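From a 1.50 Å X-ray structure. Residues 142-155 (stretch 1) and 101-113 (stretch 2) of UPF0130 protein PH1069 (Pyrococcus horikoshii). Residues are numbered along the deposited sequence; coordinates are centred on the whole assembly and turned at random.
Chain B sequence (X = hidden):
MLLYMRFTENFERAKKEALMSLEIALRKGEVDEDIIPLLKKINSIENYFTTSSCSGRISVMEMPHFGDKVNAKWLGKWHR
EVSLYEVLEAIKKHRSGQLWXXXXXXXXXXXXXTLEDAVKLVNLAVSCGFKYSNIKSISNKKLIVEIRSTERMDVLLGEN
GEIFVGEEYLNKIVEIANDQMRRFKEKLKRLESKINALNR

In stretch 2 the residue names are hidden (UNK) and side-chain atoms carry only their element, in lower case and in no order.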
# COMPACT_ATOMS: atom_id res chain seq x y z
N LYS B 142 3.91 -17.51 -13.42
CA LYS B 142 3.86 -16.16 -13.95
C LYS B 142 4.55 -15.14 -13.05
O LYS B 142 4.92 -15.43 -11.91
CB LYS B 142 2.39 -15.74 -14.17
CG LYS B 142 1.48 -15.89 -12.95
CD LYS B 142 0.01 -15.78 -13.33
CE LYS B 142 -0.89 -16.08 -12.14
NZ LYS B 142 -2.32 -16.18 -12.52
N LEU B 143 4.76 -13.94 -13.60
CA LEU B 143 5.34 -12.82 -12.88
C LEU B 143 4.24 -11.76 -12.90
O LEU B 143 3.84 -11.32 -13.97
CB LEU B 143 6.58 -12.28 -13.60
CG LEU B 143 7.32 -11.12 -12.93
CD1 LEU B 143 8.69 -11.00 -13.58
CD2 LEU B 143 6.58 -9.80 -13.05
N ILE B 144 3.78 -11.35 -11.73
CA ILE B 144 2.71 -10.35 -11.65
C ILE B 144 3.23 -9.00 -11.20
O ILE B 144 3.99 -8.89 -10.23
CB ILE B 144 1.58 -10.78 -10.66
CG1 ILE B 144 0.92 -12.09 -11.13
CG2 ILE B 144 0.53 -9.67 -10.51
CD1 ILE B 144 0.26 -12.01 -12.48
N VAL B 145 2.84 -7.99 -11.96
CA VAL B 145 3.14 -6.59 -11.68
C VAL B 145 1.83 -6.04 -11.09
O VAL B 145 0.74 -6.33 -11.59
CB VAL B 145 3.45 -5.81 -12.97
CG1 VAL B 145 3.36 -4.32 -12.70
CG2 VAL B 145 4.84 -6.18 -13.46
N GLU B 146 1.93 -5.28 -10.00
CA GLU B 146 0.76 -4.66 -9.38
C GLU B 146 0.88 -3.17 -9.59
O GLU B 146 1.95 -2.60 -9.35
CB GLU B 146 0.70 -4.96 -7.88
CG GLU B 146 -0.50 -4.36 -7.15
CD GLU B 146 -0.59 -4.87 -5.73
OE1 GLU B 146 0.27 -4.49 -4.91
OE2 GLU B 146 -1.52 -5.66 -5.43
N ILE B 147 -0.20 -2.54 -10.05
CA ILE B 147 -0.26 -1.10 -10.29
C ILE B 147 -1.25 -0.53 -9.28
O ILE B 147 -2.40 -0.97 -9.21
CB ILE B 147 -0.73 -0.82 -11.74
CG1 ILE B 147 0.29 -1.40 -12.72
CG2 ILE B 147 -0.94 0.68 -11.96
CD1 ILE B 147 -0.13 -1.28 -14.17
N ARG B 148 -0.81 0.46 -8.51
CA ARG B 148 -1.66 1.03 -7.46
C ARG B 148 -1.20 2.45 -7.14
O ARG B 148 -0.02 2.77 -7.28
CB ARG B 148 -1.56 0.14 -6.22
CG ARG B 148 -2.53 0.46 -5.10
CD ARG B 148 -2.51 -0.66 -4.06
NE ARG B 148 -1.23 -0.74 -3.36
CZ ARG B 148 -0.86 0.06 -2.36
NH1 ARG B 148 -1.66 1.02 -1.92
NH2 ARG B 148 0.33 -0.11 -1.80
N SER B 149 -2.14 3.29 -6.71
CA SER B 149 -1.87 4.68 -6.35
C SER B 149 -1.80 4.83 -4.83
O SER B 149 -2.21 3.94 -4.09
CB SER B 149 -2.96 5.60 -6.93
OG SER B 149 -2.54 6.96 -6.97
N THR B 150 -1.29 5.97 -4.38
CA THR B 150 -1.12 6.25 -2.95
C THR B 150 -2.32 6.85 -2.22
O THR B 150 -2.41 6.74 -1.00
CB THR B 150 0.06 7.19 -2.71
OG1 THR B 150 -0.26 8.48 -3.25
CG2 THR B 150 1.32 6.64 -3.36
N GLU B 151 -3.22 7.49 -2.96
CA GLU B 151 -4.39 8.13 -2.36
C GLU B 151 -5.33 7.17 -1.66
O GLU B 151 -5.61 6.08 -2.15
CB GLU B 151 -5.18 8.90 -3.43
CG GLU B 151 -4.49 10.17 -3.91
CD GLU B 151 -3.03 9.96 -4.25
OE1 GLU B 151 -2.73 9.12 -5.12
OE2 GLU B 151 -2.17 10.64 -3.63
N ARG B 152 -5.81 7.59 -0.49
CA ARG B 152 -6.75 6.78 0.27
C ARG B 152 -7.28 7.58 1.45
O ARG B 152 -6.74 8.64 1.79
CB ARG B 152 -6.08 5.51 0.79
CG ARG B 152 -4.99 5.76 1.81
CD ARG B 152 -4.36 4.45 2.29
NE ARG B 152 -5.28 3.68 3.12
CZ ARG B 152 -5.07 2.41 3.48
NH1 ARG B 152 -3.98 1.78 3.10
NH2 ARG B 152 -5.96 1.78 4.25
N MSE B 153 -8.34 7.07 2.07
CA MSE B 153 -8.94 7.71 3.23
C MSE B 153 -9.59 6.63 4.09
O MSE B 153 -10.09 5.62 3.58
CB MSE B 153 -9.99 8.75 2.81
CG MSE B 153 -10.60 9.51 4.00
SE MSE B 153 -11.32 11.27 3.55
CE MSE B 153 -11.90 10.83 1.78
N ASP B 154 -9.55 6.88 5.39
CA ASP B 154 -10.10 5.99 6.40
C ASP B 154 -10.67 6.89 7.48
O ASP B 154 -9.91 7.43 8.29
CB ASP B 154 -8.99 5.14 7.03
CG ASP B 154 -8.13 4.43 6.01
OD1 ASP B 154 -8.60 3.44 5.43
OD2 ASP B 154 -6.98 4.87 5.78
N VAL B 155 -11.98 7.09 7.47
CA VAL B 155 -12.64 7.92 8.47
C VAL B 155 -13.67 7.12 9.27
O VAL B 155 -14.55 6.46 8.71
CB VAL B 155 -13.35 9.12 7.81
CG1 VAL B 155 -14.13 9.89 8.87
CG2 VAL B 155 -12.32 10.03 7.13
N UNK B 101 -15.72 4.97 6.66
CA UNK B 101 -15.91 5.51 5.32
C UNK B 101 -14.52 5.30 4.73
O UNK B 101 -13.53 5.83 5.25
c UNK B 101 -15.54 8.58 1.99
c UNK B 101 -15.37 8.04 3.26
c UNK B 101 -17.93 8.33 2.21
c UNK B 101 -16.28 7.00 5.38
c UNK B 101 -16.83 8.73 1.47
c UNK B 101 -17.75 7.78 3.48
c UNK B 101 -16.47 7.63 4.01
N UNK B 102 -14.43 4.51 3.66
CA UNK B 102 -13.13 4.21 3.06
C UNK B 102 -13.03 4.61 1.59
O UNK B 102 -14.01 4.55 0.85
c UNK B 102 -13.01 1.99 4.51
c UNK B 102 -12.01 2.55 5.50
c UNK B 102 -12.84 2.69 3.15
c UNK B 102 -12.83 0.49 4.35
N UNK B 103 -11.83 5.03 1.21
CA UNK B 103 -11.54 5.34 -0.19
C UNK B 103 -10.29 4.52 -0.50
O UNK B 103 -9.29 4.59 0.22
c UNK B 103 -11.24 6.83 -0.43
c UNK B 103 -10.84 7.03 -1.89
c UNK B 103 -12.47 7.65 -0.14
N UNK B 104 -10.35 3.72 -1.57
CA UNK B 104 -9.22 2.88 -1.98
C UNK B 104 -8.89 3.05 -3.46
O UNK B 104 -9.77 3.18 -4.30
c UNK B 104 -8.29 1.21 0.46
n UNK B 104 -8.74 1.18 4.11
n UNK B 104 -8.35 0.82 1.87
n UNK B 104 -9.02 2.89 2.60
c UNK B 104 -8.70 1.63 2.86
c UNK B 104 -9.64 1.08 -0.23
c UNK B 104 -9.53 1.40 -1.70
N UNK B 105 -7.59 3.01 -3.75
CA UNK B 105 -7.07 3.16 -5.10
C UNK B 105 -7.38 1.98 -6.01
O UNK B 105 -7.63 0.87 -5.54
c UNK B 105 -5.54 3.33 -5.04
o UNK B 105 -4.94 3.00 -6.29
N UNK B 106 -7.39 2.22 -7.34
CA UNK B 106 -7.66 1.12 -8.25
C UNK B 106 -6.43 0.20 -8.11
O UNK B 106 -5.35 0.65 -7.70
c UNK B 106 -7.37 3.51 -8.05
c UNK B 106 -8.08 3.19 -9.35
c UNK B 106 -7.68 1.79 -9.64
N UNK B 107 -6.62 -1.08 -8.42
CA UNK B 107 -5.53 -2.05 -8.37
C UNK B 107 -5.58 -2.89 -9.64
O UNK B 107 -6.61 -3.50 -9.95
c UNK B 107 -5.77 -3.09 -4.62
c UNK B 107 -5.63 -2.22 -5.85
c UNK B 107 -5.65 -3.00 -7.16
c UNK B 107 -4.52 -4.03 -7.21
N UNK B 108 -4.48 -2.92 -10.37
CA UNK B 108 -4.42 -3.71 -11.59
C UNK B 108 -3.32 -4.76 -11.42
O UNK B 108 -2.24 -4.46 -10.87
c UNK B 108 -6.37 -1.78 -13.24
c UNK B 108 -4.88 -1.50 -13.01
c UNK B 108 -4.29 -0.74 -14.19
c UNK B 108 -4.11 -2.82 -12.81
N UNK B 109 -3.61 -5.99 -11.82
CA UNK B 109 -2.62 -7.05 -11.74
C UNK B 109 -2.31 -7.42 -13.19
O UNK B 109 -3.22 -7.72 -13.97
n UNK B 109 -2.93 -7.31 -7.41
n UNK B 109 -3.77 -8.89 -8.59
c UNK B 109 -3.17 -8.24 -10.95
c UNK B 109 -2.66 -7.01 -8.73
c UNK B 109 -3.18 -8.01 -9.48
c UNK B 109 -3.60 -8.44 -7.36
N UNK B 110 -1.03 -7.36 -13.54
CA UNK B 110 -0.60 -7.64 -14.91
C UNK B 110 0.54 -8.66 -15.01
O UNK B 110 1.57 -8.52 -14.36
c UNK B 110 -0.16 -6.33 -15.61
c UNK B 110 -1.25 -5.25 -15.54
c UNK B 110 0.16 -6.62 -17.06
N UNK B 111 0.34 -9.70 -15.82
CA UNK B 111 1.40 -10.68 -15.99
C UNK B 111 2.36 -10.18 -17.05
O UNK B 111 1.95 -9.51 -17.99
N UNK B 112 3.65 -10.49 -16.90
CA UNK B 112 4.67 -10.06 -17.86
C UNK B 112 5.50 -11.23 -18.35
O UNK B 112 5.77 -12.17 -17.61
c UNK B 112 5.59 -9.00 -17.22
N UNK B 113 5.92 -11.18 -19.61
CA UNK B 113 6.70 -12.27 -20.18
C UNK B 113 8.14 -12.40 -19.65
O UNK B 113 8.66 -13.51 -19.53
c UNK B 113 7.41 -13.30 -22.39
c UNK B 113 7.27 -13.19 -23.89
n UNK B 113 7.74 -14.32 -26.06
c UNK B 113 7.92 -14.37 -24.58
c UNK B 113 6.71 -12.15 -21.70
O HOH W 1 -5.94 3.50 -1.84
O HOH W 2 4.05 -13.82 -16.38

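Position 101 carries one carbon leading into a six-membered carbon ring, and one ring carbon lies 4.3 Å from M153 CE, the selenomethionine methyl, which sits oblique to the ring. This is F101. Its backbone pairs with V155 in both directions, F101 N to V155 O at 2.8 Å and V155 N to F101 O at 3.0 Å.

At position 102 there are four carbons, forked at the second, and one terminal carbon comes 3.5 Å from D154 OD1. The fork one atom beyond CB identifies L102.

Position 103 has a single carbon bearing two others, one of them 3.8 Å from M153 CE. Three carbons branched at CB could be only valine, V103. Its N donates to M153 O at 3.0 Å and its O accepts from M153 N at 3.2 Å.

Position 104 extends three carbons to a nitrogen and then a carbon holding two more nitrogens, one of them 2.6 Å from D154 OD1. This guanidinium marks R104. CB points away from stretch 1, but the chain bends back, so that NH2 forms a salt bridge with D154 OD1 and NH1 donates to M153 O at 3.1 Å. R152 NH2 lies over one face of this group, 2.8 Å from R104 NH2; these two donors are not bonded, and D154 OD1 forms a salt bridge with each.

Position 105 has one carbon and one oxygen, the oxygen 2.8 Å from S149 N, hence S105. S105 OG accepts from S149 N and donates to the backbone O of position 106 at 2.8 Å. At position 106 three carbons close a ring onto the backbone nitrogen, set back from stretch 1, the signature of P106.

Position 107 shows four carbons forked at the first, one arm two carbons long, and one carbon lies 3.9 Å from R148 CD: I107. Position 108 again has four carbons, now forked at the second, with CB 4.1 Å from I147 CB, so it is L108; L108 N donates to I147 O at 3.1 Å and I147 N to L108 O at 2.9 Å.

Position 109 bears one carbon and a five-membered ring of three carbons and two nitrogens. E146 OE2 sits near the ring plane, 2.9 Å from a ring nitrogen; this is H109, and NE2 is the donor. Position 110 has one carbon carrying two, one of them 4.3 Å from I147 CD1: V110. V110 N to V145 O and V145 N to V110 O are both 2.8 Å.

Position 111 has no side-chain atoms, and its CA lies 3.2 Å from L143 O: G111. Position 112 has one carbon, CB, 4.4 Å from L143 CD2: A112. Position 113 runs four carbons to a nitrogen without touching stretch 1: K113.

The contact is thus two antiparallel strand pairings joined by a turn region, where a water links S105 N to E151 O, 2.6 Å from each. F101, V103, L108 and V110 line one face with M153, V155 and I147, while the other carries E146 and H109.

Stretch 2, residues 101-113: FLVRSPILHVGAK
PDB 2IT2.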